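Periplasmic sugar-binding domain protein (Pseudomonas fluorescens Pf-5, PDB 3H75) probably binds a sugar in the periplasm, as a two-domain solute-binding protein of the kind that serves bacterial transport systems. Local coordinates at residues V271-L285 with F319-Y333. Sequence-based numbering, arbitrary orientation.
Sequences VALHDDALGLDARRL and FRGLSAQGKPDSYRY
Asp275, near the end of its helix, turns its buried carboxylate onto Ser323, Ala324 and Tyr333, and four bonds grip it. OD1 accepts from Ser323 OG at 2.7 Å on its syn side and from His274 ND1 on its anti side, the carboxylate oxygen lying in the imidazole plane. OD2 takes the backbone N of Ala324 at 2.9 Å, an almost straight bond (174°), on the syn side, while Tyr333 OH reaches its anti side at 2.6 Å. The Asp275 CG lies anti to its own carbonyl carbon (chi1 -74°), which swings both oxygens toward the loop. So many donors would probably stabilise the charged form. Replacing Asp275 with an alanine would probably leave Ser323 OG, Tyr333 OH and the Ala324 N-H without their shared acceptor and set the His274 ring free to turn. Ser323 OG in turn accepts from Gln325 N, an ST turn that helps hold the hydroxyl in place to donate to Asp275 OD1. One water bridges Leu280 O and Tyr333 OH; a second links Leu285 O to Tyr333 N.

Apolar packing adjoins these bonds. Leu285 lays CD2 over one face of the Tyr333 ring and presses CD1 tightly against Ala324 CB, 3.5 Å away. Val271 CG1 approaches Tyr333 CE1 at 4.0 Å, and its CG2 meets the edge of Phe319. Leu280 CD1 rests on Gln325 CA at 3.4 Å. Farther out, where both side chains are exposed, Arg284 NH1 and Asp329 OD1 form a salt bridge whose hydrogen bond is long and weak.

A Schellman motif at Gly279 ends helix 265-277, whose other side sets Leu273 against strand 65-69. Phe319 packs on helix 17-33, meeting Phe25 edge-to-face, and Tyr333 stacks with Phe335; the contact thus fastens the late loop 323-333 to the helical layer beside the parallel sheet containing strand 65-69.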
loop_
_atom_site.group_PDB
_atom_site.type_symbol
_atom_site.label_atom_id
_atom_site.label_comp_id
_atom_site.label_asym_id
_atom_site.label_seq_id
_atom_site.Cartn_x
_atom_site.Cartn_y
_atom_site.Cartn_z
ATOM N N VAL A 271 14.795 5.625 -6.911
ATOM C CA VAL A 271 15.770 6.663 -6.592
ATOM C C VAL A 271 16.908 5.983 -5.834
ATOM O O VAL A 271 18.086 6.228 -6.104
ATOM C CB VAL A 271 15.179 7.767 -5.687
ATOM C CG1 VAL A 271 16.288 8.710 -5.226
ATOM C CG2 VAL A 271 14.113 8.544 -6.440
ATOM N N ALA A 272 16.550 5.123 -4.884
ATOM C CA ALA A 272 17.546 4.408 -4.093
ATOM C C ALA A 272 18.402 3.482 -4.958
ATOM O O ALA A 272 19.625 3.421 -4.787
ATOM C CB ALA A 272 16.864 3.609 -2.985
ATOM N N LEU A 273 17.773 2.761 -5.883
ATOM C CA LEU A 273 18.520 1.853 -6.748
ATOM C C LEU A 273 19.396 2.640 -7.707
ATOM O O LEU A 273 20.519 2.235 -8.011
ATOM C CB LEU A 273 17.570 0.934 -7.521
ATOM C CG LEU A 273 16.803 -0.047 -6.630
ATOM C CD1 LEU A 273 15.968 -0.978 -7.496
ATOM C CD2 LEU A 273 17.776 -0.845 -5.776
ATOM N N HIS A 274 18.877 3.763 -8.190
ATOM C CA HIS A 274 19.631 4.628 -9.089
ATOM C C HIS A 274 20.923 5.034 -8.388
ATOM O O HIS A 274 22.006 4.995 -8.975
ATOM C CB HIS A 274 18.791 5.864 -9.431
ATOM C CG HIS A 274 19.573 6.988 -10.039
ATOM N ND1 HIS A 274 20.329 7.860 -9.288
ATOM C CD2 HIS A 274 19.695 7.396 -11.326
ATOM C CE1 HIS A 274 20.881 8.761 -10.083
ATOM N NE2 HIS A 274 20.512 8.501 -11.324
ATOM N N ASP A 275 20.805 5.409 -7.120
ATOM C CA ASP A 275 21.966 5.823 -6.348
ATOM C C ASP A 275 22.886 4.655 -6.023
ATOM O O ASP A 275 24.104 4.810 -6.011
ATOM C CB ASP A 275 21.522 6.534 -5.066
ATOM C CG ASP A 275 20.992 7.932 -5.334
ATOM O OD1 ASP A 275 20.980 8.350 -6.511
ATOM O OD2 ASP A 275 20.591 8.617 -4.370
ATOM N N ASP A 276 22.315 3.480 -5.770
ATOM C CA ASP A 276 23.144 2.317 -5.471
ATOM C C ASP A 276 24.058 2.009 -6.651
ATOM O O ASP A 276 25.231 1.678 -6.469
ATOM C CB ASP A 276 22.290 1.084 -5.186
ATOM C CG ASP A 276 23.133 -0.153 -4.931
ATOM O OD1 ASP A 276 23.750 -0.243 -3.851
ATOM O OD2 ASP A 276 23.195 -1.028 -5.820
ATOM N N ALA A 277 23.514 2.115 -7.860
ATOM C CA ALA A 277 24.278 1.841 -9.068
ATOM C C ALA A 277 25.418 2.837 -9.222
ATOM O O ALA A 277 26.434 2.532 -9.842
ATOM C CB ALA A 277 23.367 1.895 -10.292
ATOM N N LEU A 278 25.247 4.026 -8.654
ATOM C CA LEU A 278 26.274 5.057 -8.733
ATOM C C LEU A 278 27.289 4.926 -7.606
ATOM O O LEU A 278 28.256 5.687 -7.542
ATOM C CB LEU A 278 25.634 6.449 -8.690
ATOM C CG LEU A 278 24.832 6.847 -9.930
ATOM C CD1 LEU A 278 24.148 8.180 -9.698
ATOM C CD2 LEU A 278 25.765 6.926 -11.132
ATOM N N GLY A 279 27.072 3.954 -6.725
ATOM C CA GLY A 279 27.982 3.751 -5.613
ATOM C C GLY A 279 27.632 4.616 -4.415
ATOM O O GLY A 279 28.337 4.603 -3.407
ATOM N N LEU A 280 26.540 5.367 -4.530
ATOM C CA LEU A 280 26.078 6.239 -3.453
ATOM C C LEU A 280 25.177 5.439 -2.527
ATOM O O LEU A 280 23.971 5.677 -2.459
ATOM C CB LEU A 280 25.295 7.418 -4.032
ATOM C CG LEU A 280 26.075 8.381 -4.929
ATOM C CD1 LEU A 280 25.114 9.337 -5.615
ATOM C CD2 LEU A 280 27.091 9.140 -4.094
ATOM N N ASP A 281 25.768 4.489 -1.812
ATOM C CA ASP A 281 25.006 3.641 -0.906
ATOM C C ASP A 281 25.473 3.775 0.537
ATOM O O ASP A 281 25.719 4.877 1.028
ATOM C CB ASP A 281 25.132 2.181 -1.346
ATOM C CG ASP A 281 26.562 1.681 -1.292
ATOM O OD1 ASP A 281 27.420 2.254 -1.995
ATOM O OD2 ASP A 281 26.828 0.719 -0.544
ATOM N N ALA A 282 25.577 2.632 1.208
ATOM C CA ALA A 282 26.022 2.558 2.592
ATOM C C ALA A 282 25.015 3.129 3.582
ATOM O O ALA A 282 23.812 3.171 3.319
ATOM C CB ALA A 282 27.370 3.264 2.744
ATOM N N ARG A 283 25.529 3.564 4.727
ATOM C CA ARG A 283 24.706 4.122 5.787
ATOM C C ARG A 283 24.263 5.533 5.442
ATOM O O ARG A 283 24.063 5.849 4.270
ATOM C CB ARG A 283 25.488 4.107 7.105
ATOM C CG ARG A 283 25.689 2.705 7.674
ATOM C CD ARG A 283 26.357 1.774 6.667
ATOM N NE ARG A 283 26.052 0.368 6.922
ATOM C CZ ARG A 283 24.819 -0.132 6.963
ATOM N NH1 ARG A 283 23.769 0.656 6.771
ATOM N NH2 ARG A 283 24.634 -1.426 7.189
ATOM N N ARG A 284 24.132 6.373 6.466
ATOM C CA ARG A 284 23.704 7.765 6.331
ATOM C C ARG A 284 22.445 7.979 5.490
ATOM O O ARG A 284 21.471 8.554 5.969
ATOM C CB ARG A 284 24.848 8.654 5.803
ATOM C CG ARG A 284 25.713 8.061 4.702
ATOM C CD ARG A 284 26.804 7.174 5.277
ATOM N NE ARG A 284 28.129 7.712 4.990
ATOM C CZ ARG A 284 28.552 8.907 5.389
ATOM N NH1 ARG A 284 27.758 9.701 6.096
ATOM N NH2 ARG A 284 29.772 9.307 5.079
ATOM N N LEU A 285 22.455 7.518 4.244
ATOM C CA LEU A 285 21.292 7.684 3.384
ATOM C C LEU A 285 20.127 6.783 3.797
ATOM O O LEU A 285 19.032 6.877 3.237
ATOM C CB LEU A 285 21.676 7.445 1.922
ATOM C CG LEU A 285 22.522 8.576 1.326
ATOM C CD1 LEU A 285 22.862 8.270 -0.122
ATOM C CD2 LEU A 285 21.756 9.889 1.425
ATOM N N PHE A 319 12.433 13.597 -9.408
ATOM C CA PHE A 319 13.168 12.437 -8.921
ATOM C C PHE A 319 14.682 12.618 -8.971
ATOM O O PHE A 319 15.373 12.341 -7.993
ATOM C CB PHE A 319 12.758 11.201 -9.721
ATOM C CG PHE A 319 11.328 10.788 -9.502
ATOM C CD1 PHE A 319 10.955 10.105 -8.349
ATOM C CD2 PHE A 319 10.354 11.090 -10.444
ATOM C CE1 PHE A 319 9.624 9.726 -8.138
ATOM C CE2 PHE A 319 9.021 10.718 -10.245
ATOM C CZ PHE A 319 8.660 10.032 -9.087
ATOM N N ARG A 320 15.200 13.080 -10.105
ATOM C CA ARG A 320 16.640 13.278 -10.221
ATOM C C ARG A 320 17.106 14.191 -9.092
ATOM O O ARG A 320 18.212 14.042 -8.574
ATOM C CB ARG A 320 16.996 13.890 -11.579
ATOM C CG ARG A 320 18.494 13.956 -11.845
ATOM C CD ARG A 320 18.791 14.426 -13.261
ATOM N NE ARG A 320 18.340 13.472 -14.271
ATOM C CZ ARG A 320 18.860 12.259 -14.443
ATOM N NH1 ARG A 320 19.858 11.841 -13.671
ATOM N NH2 ARG A 320 18.382 11.460 -15.389
ATOM N N GLY A 321 16.243 15.126 -8.700
ATOM C CA GLY A 321 16.578 16.040 -7.623
ATOM C C GLY A 321 16.648 15.363 -6.266
ATOM O O GLY A 321 17.250 15.889 -5.331
ATOM N N LEU A 322 16.032 14.191 -6.152
ATOM C CA LEU A 322 16.039 13.448 -4.899
ATOM C C LEU A 322 17.310 12.621 -4.763
ATOM O O LEU A 322 17.655 12.171 -3.673
ATOM C CB LEU A 322 14.818 12.530 -4.818
ATOM C CG LEU A 322 13.466 13.240 -4.752
ATOM C CD1 LEU A 322 12.350 12.211 -4.752
ATOM C CD2 LEU A 322 13.397 14.097 -3.499
ATOM N N SER A 323 18.001 12.415 -5.878
ATOM C CA SER A 323 19.238 11.645 -5.865
ATOM C C SER A 323 20.260 12.302 -4.949
ATOM O O SER A 323 20.338 13.529 -4.870
ATOM C CB SER A 323 19.814 11.540 -7.276
ATOM O OG SER A 323 21.074 10.893 -7.253
ATOM N N ALA A 324 21.040 11.479 -4.256
ATOM C CA ALA A 324 22.060 11.986 -3.350
ATOM C C ALA A 324 23.294 12.427 -4.133
ATOM O O ALA A 324 24.257 12.926 -3.555
ATOM C CB ALA A 324 22.436 10.913 -2.339
ATOM N N GLN A 325 23.256 12.247 -5.450
ATOM C CA GLN A 325 24.374 12.624 -6.311
ATOM C C GLN A 325 24.661 14.121 -6.230
ATOM O O GLN A 325 23.777 14.947 -6.472
ATOM C CB GLN A 325 24.077 12.246 -7.764
ATOM C CG GLN A 325 25.228 12.516 -8.721
ATOM C CD GLN A 325 24.823 12.369 -10.174
ATOM O OE1 GLN A 325 24.004 13.136 -10.683
ATOM N NE2 GLN A 325 25.392 11.379 -10.852
ATOM N N GLY A 326 25.903 14.460 -5.895
ATOM C CA GLY A 326 26.299 15.854 -5.794
ATOM C C GLY A 326 25.647 16.564 -4.626
ATOM O O GLY A 326 25.653 17.794 -4.549
ATOM N N LYS A 327 25.088 15.781 -3.710
ATOM C CA LYS A 327 24.414 16.321 -2.537
ATOM C C LYS A 327 25.353 16.487 -1.353
ATOM O O LYS A 327 26.218 15.645 -1.110
ATOM C CB LYS A 327 23.272 15.396 -2.111
ATOM C CG LYS A 327 21.899 16.026 -2.153
ATOM C CD LYS A 327 21.470 16.296 -3.581
ATOM C CE LYS A 327 20.058 16.841 -3.629
ATOM N NZ LYS A 327 19.620 17.077 -5.029
ATOM N N PRO A 328 25.195 17.586 -0.599
ATOM C CA PRO A 328 26.057 17.800 0.564
ATOM C C PRO A 328 25.668 16.717 1.566
ATOM O O PRO A 328 24.685 16.009 1.350
ATOM C CB PRO A 328 25.662 19.198 1.029
ATOM C CG PRO A 328 24.212 19.272 0.658
ATOM C CD PRO A 328 24.206 18.671 -0.729
ATOM N N ASP A 329 26.419 16.565 2.649
ATOM C CA ASP A 329 26.051 15.535 3.606
ATOM C C ASP A 329 24.987 16.063 4.556
ATOM O O ASP A 329 24.790 17.273 4.668
ATOM C CB ASP A 329 27.269 15.038 4.381
ATOM C CG ASP A 329 27.028 13.685 5.034
ATOM O OD1 ASP A 329 27.982 12.883 5.117
ATOM O OD2 ASP A 329 25.887 13.420 5.470
ATOM N N SER A 330 24.315 15.134 5.226
ATOM C CA SER A 330 23.225 15.409 6.156
ATOM C C SER A 330 21.980 15.390 5.291
ATOM O O SER A 330 20.880 15.708 5.745
ATOM C CB SER A 330 23.371 16.772 6.844
ATOM O OG SER A 330 22.949 17.831 6.002
ATOM N N TYR A 331 22.174 15.031 4.023
ATOM C CA TYR A 331 21.064 14.928 3.092
ATOM C C TYR A 331 20.455 13.565 3.318
ATOM O O TYR A 331 21.141 12.546 3.225
ATOM C CB TYR A 331 21.516 15.004 1.630
ATOM C CG TYR A 331 20.382 14.724 0.650
ATOM C CD1 TYR A 331 19.467 15.723 0.306
ATOM C CD2 TYR A 331 20.193 13.449 0.111
ATOM C CE1 TYR A 331 18.394 15.460 -0.547
ATOM C CE2 TYR A 331 19.120 13.176 -0.742
ATOM C CZ TYR A 331 18.227 14.186 -1.065
ATOM O OH TYR A 331 17.171 13.927 -1.903
ATOM N N ARG A 332 19.172 13.556 3.642
ATOM C CA ARG A 332 18.443 12.321 3.842
ATOM C C ARG A 332 17.307 12.430 2.845
ATOM O O ARG A 332 16.801 13.523 2.596
ATOM C CB ARG A 332 17.901 12.225 5.271
ATOM C CG ARG A 332 18.981 12.174 6.345
ATOM C CD ARG A 332 18.429 11.619 7.654
ATOM N NE ARG A 332 19.441 11.535 8.709
ATOM C CZ ARG A 332 20.622 10.938 8.573
ATOM N NH1 ARG A 332 20.955 10.371 7.423
ATOM N NH2 ARG A 332 21.470 10.900 9.593
ATOM N N TYR A 333 16.924 11.311 2.247
ATOM C CA TYR A 333 15.844 11.327 1.274
ATOM C C TYR A 333 14.568 11.845 1.926
ATOM O O TYR A 333 14.156 11.350 2.974
ATOM C CB TYR A 333 15.599 9.923 0.732
ATOM C CG TYR A 333 16.772 9.324 -0.009
ATOM C CD1 TYR A 333 17.295 9.942 -1.143
ATOM C CD2 TYR A 333 17.325 8.109 0.395
ATOM C CE1 TYR A 333 18.334 9.358 -1.863
ATOM C CE2 TYR A 333 18.361 7.518 -0.315
ATOM C CZ TYR A 333 18.859 8.145 -1.443
ATOM O OH TYR A 333 19.861 7.540 -2.165
HETATM O O HOH W 1 21.430 5.587 -0.993
HETATM O O HOH W 2 17.870 9.319 3.697
#